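PDB 4MSX: Pre-mRNA-splicing factor SAD1 from Saccharomyces cerevisiae, which promotes assembly of newly made U4 snRNA into the U4/U6 snRNP and is required for pre-mRNA splicing, although its ubiquitin-protease-like domain is catalytically inactive. Local coordinates for residues 395-400 / 468-473; 416-422 / 437-443; 65-69 / 119-123. One frame throughout, in Å; residues are numbered along the deposited sequence. Where two conformers were deposited one is given.

Contacts 1 and 2 belong to the ubiquitin-specific-protease (USP) domain, contact 3 to the zinc finger. The first two are neighbours, their centres about 12 Å apart, because strands 472-480 and 409-421 pair in one mixed sheet; T473 OG1 reaches N416 OD1 at 2.7 Å, probably as a hydrogen bond. Along the chain, both segments of contact 2 fall between those of contact 1. Contact 2 holds H439, probably the counterpart of the catalytic histidine of active USPs. Contact 3 comes earlier and lies far off, its centre about 42 Å from that of contact 2 and 52 Å from that of contact 1. The bound zinc ion belongs to contact 3, through H119.

Contact 1. Residues 395-400 / 468-473; sequences QTLVEF and LFLKET
Q395 reaches E472 through its aliphatic part, CG resting 4.0 Å from E472 OE1, while water 1 joins the two polar ends by donating to Q395 OE1 and to E472 OE1. E472 OE1 also makes a salt bridge with R393. L397 has CG anti to the backbone N (chi1 179°), which carries CD1 to 3.5 Å from the carbonyl O of F469 and to the edge of the F469 ring, near its plane. V398 turns CB onto the methyl CG2 of T473; its carbonyl O lies 3.5 Å from F469 CB, and water 2 approaches both V398 O and F469 O. E399 lays CG beside CD2 and CE2 of F469, and its carboxylate goes on to Q344. F400 makes the broadest contact of this segment. Its CG sits between the backbone N and carbonyl carbon (chi1 57°), and the ring slides past F469 in the opposite sense, taking F469 CB over one face, 3.6 Å from the centroid, in a CH-pi contact. CE2 is also 4.0 Å from T473 CG2, and CE1 meets L468 CB. Water 3 accepts from F469 N and lies near F400 O, in the plane of the F469 ring at its edge. Direct contacts are thus mainly apolar, with waters 2 and 3 between backbone groups and water 1 between side chains. In the fold, strand 397-399 pairs in parallel with strand 344-346, F400 also packs on L413 and N416 of strand 409-421, and L468 packs on Q443 of strand 438-446 and K471 on V418 as the chain turns into strand 472-480.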
loop_
_atom_site.group_PDB
_atom_site.type_symbol
_atom_site.label_atom_id
_atom_site.label_comp_id
_atom_site.label_asym_id
_atom_site.label_seq_id
_atom_site.Cartn_x
_atom_site.Cartn_y
_atom_site.Cartn_z
ATOM N N GLN A 395 -6.261 7.252 -24.229
ATOM C CA GLN A 395 -5.523 8.356 -23.605
ATOM C C GLN A 395 -6.308 9.667 -23.488
ATOM O O GLN A 395 -5.710 10.743 -23.397
ATOM C CB GLN A 395 -4.196 8.595 -24.317
ATOM C CG GLN A 395 -3.331 7.347 -24.351
ATOM C CD GLN A 395 -1.942 7.659 -24.897
ATOM O OE1 GLN A 395 -1.287 8.574 -24.408
ATOM N NE2 GLN A 395 -1.527 6.946 -25.962
ATOM N N THR A 396 -7.637 9.561 -23.419
ATOM C CA THR A 396 -8.492 10.736 -23.226
ATOM C C THR A 396 -8.036 11.471 -21.979
ATOM O O THR A 396 -7.793 10.857 -20.914
ATOM C CB THR A 396 -9.990 10.346 -23.105
ATOM O OG1 THR A 396 -10.399 9.614 -24.271
ATOM C CG2 THR A 396 -10.865 11.553 -22.937
ATOM N N LEU A 397 -7.911 12.790 -22.086
ATOM C CA LEU A 397 -7.509 13.596 -20.951
ATOM C C LEU A 397 -8.668 13.813 -19.998
ATOM O O LEU A 397 -9.637 14.525 -20.309
ATOM C CB LEU A 397 -6.910 14.918 -21.408
ATOM C CG LEU A 397 -6.474 15.847 -20.265
ATOM C CD1 LEU A 397 -5.433 15.152 -19.427
ATOM C CD2 LEU A 397 -5.909 17.130 -20.900
ATOM N N VAL A 398 -8.573 13.195 -18.819
ATOM C CA VAL A 398 -9.626 13.327 -17.816
ATOM C C VAL A 398 -9.348 14.509 -16.883
ATOM O O VAL A 398 -8.339 14.547 -16.134
ATOM C CB VAL A 398 -9.803 12.004 -16.936
ATOM C CG1 VAL A 398 -10.880 12.226 -15.886
ATOM C CG2 VAL A 398 -10.159 10.827 -17.796
ATOM N N GLU A 399 -10.250 15.483 -16.933
ATOM C CA GLU A 399 -10.115 16.704 -16.146
ATOM C C GLU A 399 -10.846 16.623 -14.812
ATOM O O GLU A 399 -12.005 16.234 -14.761
ATOM C CB GLU A 399 -10.608 17.893 -16.993
ATOM C CG GLU A 399 -9.658 17.984 -18.208
ATOM C CD GLU A 399 -10.126 18.844 -19.349
ATOM O OE1 GLU A 399 -9.333 18.939 -20.322
ATOM O OE2 GLU A 399 -11.245 19.401 -19.293
ATOM N N PHE A 400 -10.169 17.007 -13.737
ATOM C CA PHE A 400 -10.777 16.970 -12.426
ATOM C C PHE A 400 -10.047 17.991 -11.556
ATOM O O PHE A 400 -8.907 18.354 -11.847
ATOM C CB PHE A 400 -10.669 15.564 -11.805
ATOM C CG PHE A 400 -9.228 15.059 -11.698
ATOM C CD1 PHE A 400 -8.463 15.403 -10.613
ATOM C CD2 PHE A 400 -8.680 14.268 -12.700
ATOM C CE1 PHE A 400 -7.122 14.915 -10.481
ATOM C CE2 PHE A 400 -7.348 13.785 -12.617
ATOM C CZ PHE A 400 -6.573 14.131 -11.475
ATOM N N LEU A 468 -2.601 18.143 -11.177
ATOM C CA LEU A 468 -2.532 16.658 -11.066
ATOM C C LEU A 468 -3.131 15.990 -12.289
ATOM O O LEU A 468 -2.585 15.028 -12.819
ATOM C CB LEU A 468 -3.312 16.192 -9.819
ATOM C CG LEU A 468 -2.706 16.546 -8.469
ATOM C CD1 LEU A 468 -3.540 15.937 -7.332
ATOM C CD2 LEU A 468 -1.249 16.093 -8.415
ATOM N N PHE A 469 -4.222 16.545 -12.811
ATOM C CA PHE A 469 -4.929 15.874 -13.892
ATOM C C PHE A 469 -4.141 15.840 -15.166
ATOM O O PHE A 469 -4.495 15.119 -16.068
ATOM C CB PHE A 469 -6.288 16.510 -14.152
ATOM C CG PHE A 469 -6.186 17.810 -14.924
ATOM C CD1 PHE A 469 -6.017 19.006 -14.246
ATOM C CD2 PHE A 469 -6.223 17.804 -16.333
ATOM C CE1 PHE A 469 -5.917 20.236 -14.964
ATOM C CE2 PHE A 469 -6.118 19.055 -17.075
ATOM C CZ PHE A 469 -5.933 20.235 -16.374
ATOM N N LEU A 470 -3.020 16.550 -15.273
ATOM C CA LEU A 470 -2.265 16.443 -16.543
ATOM C C LEU A 470 -1.646 15.068 -16.808
ATOM O O LEU A 470 -1.360 14.746 -17.946
ATOM C CB LEU A 470 -1.149 17.481 -16.586
ATOM C CG LEU A 470 -1.735 18.901 -16.670
ATOM C CD1 LEU A 470 -0.595 19.857 -16.577
ATOM C CD2 LEU A 470 -2.494 19.038 -18.024
ATOM N N LYS A 471 -1.436 14.269 -15.767
ATOM C CA LYS A 471 -0.920 12.895 -15.978
ATOM C C LYS A 471 -2.082 11.936 -16.144
ATOM O O LYS A 471 -3.245 12.266 -15.776
ATOM C CB LYS A 471 -0.074 12.483 -14.746
ATOM C CG LYS A 471 1.178 13.341 -14.617
ATOM C CD LYS A 471 2.248 12.690 -13.738
ATOM C CE LYS A 471 3.543 13.518 -13.722
ATOM N NZ LYS A 471 4.545 13.066 -12.672
ATOM N N GLU A 472 -1.788 10.739 -16.636
ATOM C CA GLU A 472 -2.870 9.821 -16.961
ATOM C C GLU A 472 -3.428 9.100 -15.710
ATOM O O GLU A 472 -2.872 8.058 -15.302
ATOM C CB GLU A 472 -2.345 8.801 -17.932
ATOM C CG GLU A 472 -3.429 7.952 -18.576
ATOM C CD GLU A 472 -2.871 6.865 -19.500
ATOM O OE1 GLU A 472 -2.262 7.214 -20.535
ATOM O OE2 GLU A 472 -3.042 5.649 -19.204
ATOM N N THR A 473 -4.535 9.610 -15.175
ATOM C CA THR A 473 -5.163 9.037 -13.988
ATOM C C THR A 473 -5.763 7.657 -14.315
ATOM O O THR A 473 -6.374 7.429 -15.391
ATOM C CB THR A 473 -6.238 9.983 -13.365
ATOM O OG1 THR A 473 -6.725 9.375 -12.175
ATOM C CG2 THR A 473 -7.441 10.215 -14.349
HETATM O O HOH W 1 -1.965 9.510 -21.753
HETATM O O HOH W 2 -6.117 12.854 -15.780
HETATM O O HOH W 3 -6.031 18.249 -10.987
#

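Contact 2. Residues 416-422 / 437-443; sequences NVVHVVI and KSHWITQ
H419 and W440 meet at a non-hydrogen-bonded position of strands 409-421 and 438-446, antiparallel neighbours in the mixed sheet of the USP domain. From H419, CB lies 3.6 Å from W440 CZ3, CG sits near both CZ3 and CH2, and CD2 comes 3.5 Å from CH2, over one face of the indole toward its rim. The two planes are 45° apart, so the rings meet obliquely. At the tip, NE2 is 2.8 Å from S438 OG in a hydrogen bond where either atom could donate; OG is near the imidazole plane, at the ring's edge. Having CG anti to the backbone N (chi1 177°) sends the imidazole over its neighbour's ring and on to this serine. The other ring nitrogen, ND1, is hydrogen-bonded to E472 OE2. V417 sits beside W440 on the same face, CG1 4.1 Å from CE3, where helix 189-203 packs on V417, W440 and T442.

The other face carries N416, V418, V420, H439, I441 and Q443. N416 ND2 gives a nearly straight bond (173°) to Q443 OE1, 2.8 Å long; the acceptor lies in the asparagine's amide plane, but the donor stands above the glutamine's carbonyl plane. N416 OD1 is taken up by T473 and Q476, and Q443 NE2 is hydrogen-bonded to E454. H439 ND1 is hydrogen-bonded to D193 and NE2 to D456; by sequence this histidine probably sits where active USPs have their catalytic histidine, with D193 in place of the cysteine, consistent with an inactive protease.

Paired backbone bonds link N416 with Q443, V418 with I441 and V420 with H439, and I422 N adds one to K437 O. This pairing fixes the strand register, while the buried amides and H419 are satisfied by directed polar bonds.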
loop_
_atom_site.group_PDB
_atom_site.type_symbol
_atom_site.label_atom_id
_atom_site.label_comp_id
_atom_site.label_asym_id
_atom_site.label_seq_id
_atom_site.Cartn_x
_atom_site.Cartn_y
_atom_site.Cartn_z
ATOM N N ASN A 416 -4.441 9.566 -6.053
ATOM C CA ASN A 416 -4.502 9.516 -7.519
ATOM C C ASN A 416 -3.388 8.563 -8.007
ATOM O O ASN A 416 -2.217 8.833 -7.775
ATOM C CB ASN A 416 -4.288 10.942 -8.054
ATOM C CG ASN A 416 -4.541 11.057 -9.570
ATOM O OD1 ASN A 416 -5.513 10.530 -10.075
ATOM N ND2 ASN A 416 -3.633 11.701 -10.285
ATOM N N VAL A 417 -3.756 7.425 -8.604
ATOM C CA VAL A 417 -2.729 6.508 -9.139
ATOM C C VAL A 417 -2.630 6.813 -10.624
ATOM O O VAL A 417 -3.634 6.759 -11.336
ATOM C CB VAL A 417 -3.140 5.072 -8.924
ATOM C CG1 VAL A 417 -2.061 4.059 -9.505
ATOM C CG2 VAL A 417 -3.268 4.811 -7.376
ATOM N N VAL A 418 -1.417 7.049 -11.080
ATOM C CA VAL A 418 -1.163 7.530 -12.423
ATOM C C VAL A 418 -0.405 6.488 -13.220
ATOM O O VAL A 418 0.473 5.769 -12.688
ATOM C CB VAL A 418 -0.317 8.810 -12.313
ATOM C CG1 VAL A 418 0.397 9.099 -13.602
ATOM C CG2 VAL A 418 -1.261 9.981 -11.877
ATOM N N HIS A 419 -0.728 6.418 -14.509
ATOM C CA HIS A 419 -0.112 5.446 -15.391
ATOM C C HIS A 419 0.975 6.162 -16.217
ATOM O O HIS A 419 0.735 7.213 -16.766
ATOM C CB HIS A 419 -1.172 4.845 -16.325
ATOM C CG HIS A 419 -0.610 3.875 -17.316
ATOM N ND1 HIS A 419 -0.686 4.076 -18.677
ATOM C CD2 HIS A 419 0.055 2.705 -17.143
ATOM C CE1 HIS A 419 -0.100 3.066 -19.300
ATOM N NE2 HIS A 419 0.352 2.217 -18.394
ATOM N N VAL A 420 2.155 5.568 -16.309
ATOM C CA VAL A 420 3.298 6.172 -16.997
ATOM C C VAL A 420 3.854 5.082 -17.880
ATOM O O VAL A 420 3.956 3.912 -17.449
ATOM C CB VAL A 420 4.387 6.624 -15.949
ATOM C CG1 VAL A 420 5.715 6.837 -16.591
ATOM C CG2 VAL A 420 3.931 7.901 -15.269
ATOM N N VAL A 421 4.225 5.429 -19.110
ATOM C CA VAL A 421 4.808 4.425 -20.009
ATOM C C VAL A 421 6.329 4.464 -20.006
ATOM O O VAL A 421 6.926 5.528 -20.036
ATOM C CB VAL A 421 4.314 4.581 -21.489
ATOM C CG1 VAL A 421 5.296 3.913 -22.463
ATOM C CG2 VAL A 421 2.964 3.950 -21.654
ATOM N N ILE A 422 6.943 3.282 -19.971
ATOM C CA ILE A 422 8.404 3.161 -20.016
ATOM C C ILE A 422 8.832 2.148 -21.088
ATOM O O ILE A 422 8.017 1.692 -21.917
ATOM C CB ILE A 422 8.970 2.707 -18.654
ATOM C CG1 ILE A 422 8.120 1.554 -18.097
ATOM C CG2 ILE A 422 9.023 3.883 -17.667
ATOM C CD1 ILE A 422 8.690 0.867 -16.842
ATOM N N LYS A 437 5.379 -0.938 -21.874
ATOM C CA LYS A 437 5.301 -1.425 -20.497
ATOM C C LYS A 437 4.691 -0.360 -19.566
ATOM O O LYS A 437 5.026 0.826 -19.638
ATOM C CB LYS A 437 6.665 -1.796 -19.941
ATOM C CG LYS A 437 6.520 -2.722 -18.735
ATOM C CD LYS A 437 7.695 -2.691 -17.768
ATOM C CE LYS A 437 7.303 -3.367 -16.458
ATOM N NZ LYS A 437 6.762 -4.746 -16.713
ATOM N N SER A 438 3.804 -0.804 -18.688
ATOM C CA SER A 438 3.155 0.132 -17.716
ATOM C C SER A 438 4.026 0.347 -16.480
ATOM O O SER A 438 4.600 -0.617 -15.947
ATOM C CB SER A 438 1.839 -0.480 -17.271
ATOM O OG SER A 438 0.887 -0.537 -18.343
ATOM N N HIS A 439 4.103 1.586 -15.996
ATOM C CA HIS A 439 4.722 1.900 -14.717
ATOM C C HIS A 439 3.656 2.695 -13.933
ATOM O O HIS A 439 2.890 3.475 -14.532
ATOM C CB HIS A 439 5.978 2.732 -14.943
ATOM C CG HIS A 439 6.602 3.298 -13.695
ATOM N ND1 HIS A 439 6.862 2.544 -12.559
ATOM C CD2 HIS A 439 7.041 4.555 -13.420
ATOM C CE1 HIS A 439 7.408 3.319 -11.635
ATOM N NE2 HIS A 439 7.532 4.543 -12.132
ATOM N N TRP A 440 3.620 2.516 -12.618
ATOM C CA TRP A 440 2.511 3.086 -11.806
ATOM C C TRP A 440 3.116 3.984 -10.747
ATOM O O TRP A 440 4.079 3.599 -10.063
ATOM C CB TRP A 440 1.711 1.929 -11.148
ATOM C CG TRP A 440 1.143 0.973 -12.172
ATOM C CD1 TRP A 440 1.600 -0.291 -12.521
ATOM C CD2 TRP A 440 0.000 1.238 -12.988
ATOM N NE1 TRP A 440 0.784 -0.805 -13.515
ATOM C CE2 TRP A 440 -0.185 0.129 -13.833
ATOM C CE3 TRP A 440 -0.875 2.335 -13.081
ATOM C CZ2 TRP A 440 -1.222 0.060 -14.757
ATOM C CZ3 TRP A 440 -1.920 2.277 -13.983
ATOM C CH2 TRP A 440 -2.086 1.142 -14.829
ATOM N N ILE A 441 2.560 5.176 -10.593
ATOM C CA ILE A 441 3.046 6.036 -9.517
ATOM C C ILE A 441 1.848 6.555 -8.739
ATOM O O ILE A 441 0.711 6.536 -9.215
ATOM C CB ILE A 441 3.890 7.187 -10.046
ATOM C CG1 ILE A 441 3.018 8.118 -10.873
ATOM C CG2 ILE A 441 5.088 6.649 -10.916
ATOM C CD1 ILE A 441 3.774 9.324 -11.399
ATOM N N THR A 442 2.101 6.956 -7.500
ATOM C CA THR A 442 0.974 7.199 -6.573
ATOM C C THR A 442 1.122 8.589 -6.019
ATOM O O THR A 442 2.191 8.946 -5.534
ATOM C CB THR A 442 1.000 6.166 -5.413
ATOM O OG1 THR A 442 1.054 4.860 -5.991
ATOM C CG2 THR A 442 -0.259 6.271 -4.471
ATOM N N GLN A 443 0.043 9.379 -6.086
ATOM C CA GLN A 443 0.050 10.709 -5.498
ATOM C C GLN A 443 -0.910 10.702 -4.333
ATOM O O GLN A 443 -2.043 10.205 -4.470
ATOM C CB GLN A 443 -0.465 11.732 -6.537
ATOM C CG GLN A 443 0.459 11.743 -7.745
ATOM C CD GLN A 443 -0.083 12.540 -8.933
ATOM O OE1 GLN A 443 -1.308 12.717 -9.094
ATOM N NE2 GLN A 443 0.838 12.984 -9.806
#

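Contact 3. Residues 65-69 / 119-123; sequences YLETV and HHVFL. With ZN (zinc ion), chain B.
Y65 spreads one face of its ring over H120 CB, which stands 4.2 Å from the ring centroid in a CH-pi contact. This is the UBP-type zinc finger, where a 3-10 segment near the start of the modelled chain leans on strand 121-124 just after the zinc ligand H119. The H120 imidazole crosses the phenol ring obliquely, planes 44° apart, its CD2 3.7 Å from Y65 CE1; its ND1 is held by L133 O and its NE2 by N118. Replacing Y65 with an alanine is likely to open a gap over H120 CB and CD2. Both methyls of V121 meet segment 65-69: CG2 meets Y65 CB at 3.8 Å, and CG1 meets L66 CD2 and V69 CG2, each crossing it at about a right angle. L66 and V69 also press on helix 146-155, so V121 borders an apolar layer between the sheet and that helix. T68 OG1 lies between the backbone N and carbonyl carbon (chi1 63°), where it donates to Y65 O, an oxygen that also accepts from T68 N. Water 4 then bridges the segments by donating to T68 OG1 and accepting from H120 N. H119 turns away from this packing and, with C94, C97 and H113, binds the zinc ion through ND1 at 2.2 Å.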
loop_
_atom_site.group_PDB
_atom_site.type_symbol
_atom_site.label_atom_id
_atom_site.label_comp_id
_atom_site.label_asym_id
_atom_site.label_seq_id
_atom_site.Cartn_x
_atom_site.Cartn_y
_atom_site.Cartn_z
ATOM N N TYR A 65 28.079 -5.586 25.250
ATOM C CA TYR A 65 28.131 -5.906 23.825
ATOM C C TYR A 65 27.214 -4.977 22.988
ATOM O O TYR A 65 27.272 -4.990 21.750
ATOM C CB TYR A 65 27.712 -7.333 23.603
ATOM C CG TYR A 65 28.681 -8.419 24.073
ATOM C CD1 TYR A 65 29.737 -8.834 23.271
ATOM C CD2 TYR A 65 28.476 -9.074 25.286
ATOM C CE1 TYR A 65 30.593 -9.905 23.679
ATOM C CE2 TYR A 65 29.319 -10.105 25.705
ATOM C CZ TYR A 65 30.366 -10.511 24.898
ATOM O OH TYR A 65 31.150 -11.554 25.345
ATOM N N LEU A 66 26.395 -4.158 23.657
ATOM C CA LEU A 66 25.428 -3.340 22.893
ATOM C C LEU A 66 26.132 -2.331 22.026
ATOM O O LEU A 66 25.627 -1.969 20.969
ATOM C CB LEU A 66 24.371 -2.686 23.794
ATOM C CG LEU A 66 23.409 -3.690 24.439
ATOM C CD1 LEU A 66 22.260 -2.952 25.113
ATOM C CD2 LEU A 66 22.866 -4.692 23.453
ATOM N N GLU A 67 27.319 -1.899 22.415
ATOM C CA GLU A 67 28.082 -1.025 21.534
ATOM C C GLU A 67 28.495 -1.713 20.228
ATOM O O GLU A 67 28.994 -1.040 19.315
ATOM C CB GLU A 67 29.327 -0.469 22.233
ATOM C CG GLU A 67 30.350 -1.543 22.601
ATOM C CD GLU A 67 31.656 -0.962 23.215
ATOM O OE1 GLU A 67 31.614 -0.338 24.317
ATOM O OE2 GLU A 67 32.721 -1.143 22.580
ATOM N N THR A 68 28.340 -3.034 20.125
ATOM C CA THR A 68 28.721 -3.697 18.854
ATOM C C THR A 68 27.575 -3.690 17.811
ATOM O O THR A 68 27.786 -4.046 16.636
ATOM C CB THR A 68 29.158 -5.143 19.023
ATOM O OG1 THR A 68 28.087 -5.972 19.521
ATOM C CG2 THR A 68 30.388 -5.214 20.023
ATOM N N VAL A 69 26.376 -3.328 18.259
ATOM C CA VAL A 69 25.191 -3.360 17.378
ATOM C C VAL A 69 25.343 -2.306 16.297
ATOM O O VAL A 69 25.832 -1.228 16.568
ATOM C CB VAL A 69 23.904 -3.181 18.221
ATOM C CG1 VAL A 69 22.694 -2.878 17.354
ATOM C CG2 VAL A 69 23.652 -4.449 18.966
ATOM N N HIS A 119 30.113 -12.225 16.729
ATOM C CA HIS A 119 28.909 -11.304 16.731
ATOM C C HIS A 119 27.980 -11.908 17.768
ATOM O O HIS A 119 27.632 -13.077 17.666
ATOM C CB HIS A 119 28.247 -11.219 15.299
ATOM C CG HIS A 119 29.101 -10.528 14.285
ATOM N ND1 HIS A 119 28.798 -10.492 12.945
ATOM C CD2 HIS A 119 30.273 -9.860 14.417
ATOM C CE1 HIS A 119 29.727 -9.813 12.291
ATOM N NE2 HIS A 119 30.643 -9.434 13.162
ATOM N N HIS A 120 27.609 -11.163 18.818
ATOM C CA HIS A 120 27.002 -11.813 19.974
ATOM C C HIS A 120 25.600 -11.383 20.336
ATOM O O HIS A 120 25.015 -12.006 21.225
ATOM C CB HIS A 120 27.942 -11.617 21.198
ATOM C CG HIS A 120 29.299 -12.198 20.944
ATOM N ND1 HIS A 120 29.553 -13.546 21.085
ATOM C CD2 HIS A 120 30.437 -11.644 20.453
ATOM C CE1 HIS A 120 30.809 -13.796 20.733
ATOM N NE2 HIS A 120 31.370 -12.657 20.356
ATOM N N VAL A 121 25.042 -10.373 19.643
ATOM C CA VAL A 121 23.674 -9.891 20.019
ATOM C C VAL A 121 22.692 -10.215 18.862
ATOM O O VAL A 121 22.977 -9.835 17.727
ATOM C CB VAL A 121 23.692 -8.349 20.253
ATOM C CG1 VAL A 121 22.350 -7.855 20.900
ATOM C CG2 VAL A 121 24.887 -7.974 21.143
ATOM N N PHE A 122 21.621 -10.951 19.170
ATOM C CA PHE A 122 20.677 -11.458 18.200
ATOM C C PHE A 122 19.244 -11.036 18.580
ATOM O O PHE A 122 18.924 -10.843 19.770
ATOM C CB PHE A 122 20.744 -12.981 18.160
ATOM C CG PHE A 122 22.056 -13.470 17.601
ATOM C CD1 PHE A 122 23.206 -13.448 18.420
ATOM C CD2 PHE A 122 22.179 -13.807 16.242
ATOM C CE1 PHE A 122 24.453 -13.830 17.895
ATOM C CE2 PHE A 122 23.387 -14.218 15.704
ATOM C CZ PHE A 122 24.550 -14.245 16.534
ATOM N N LEU A 123 18.387 -10.945 17.562
ATOM C CA LEU A 123 16.964 -10.752 17.784
ATOM C C LEU A 123 16.244 -11.966 17.252
ATOM O O LEU A 123 16.407 -12.338 16.073
ATOM C CB LEU A 123 16.495 -9.468 17.023
ATOM C CG LEU A 123 14.996 -9.249 17.098
ATOM C CD1 LEU A 123 14.450 -8.993 18.572
ATOM C CD2 LEU A 123 14.678 -8.065 16.221
HETATM ZN ZN ZN B . 26.775 -11.236 12.395
HETATM O O HOH W 4 28.897 -8.639 19.399
#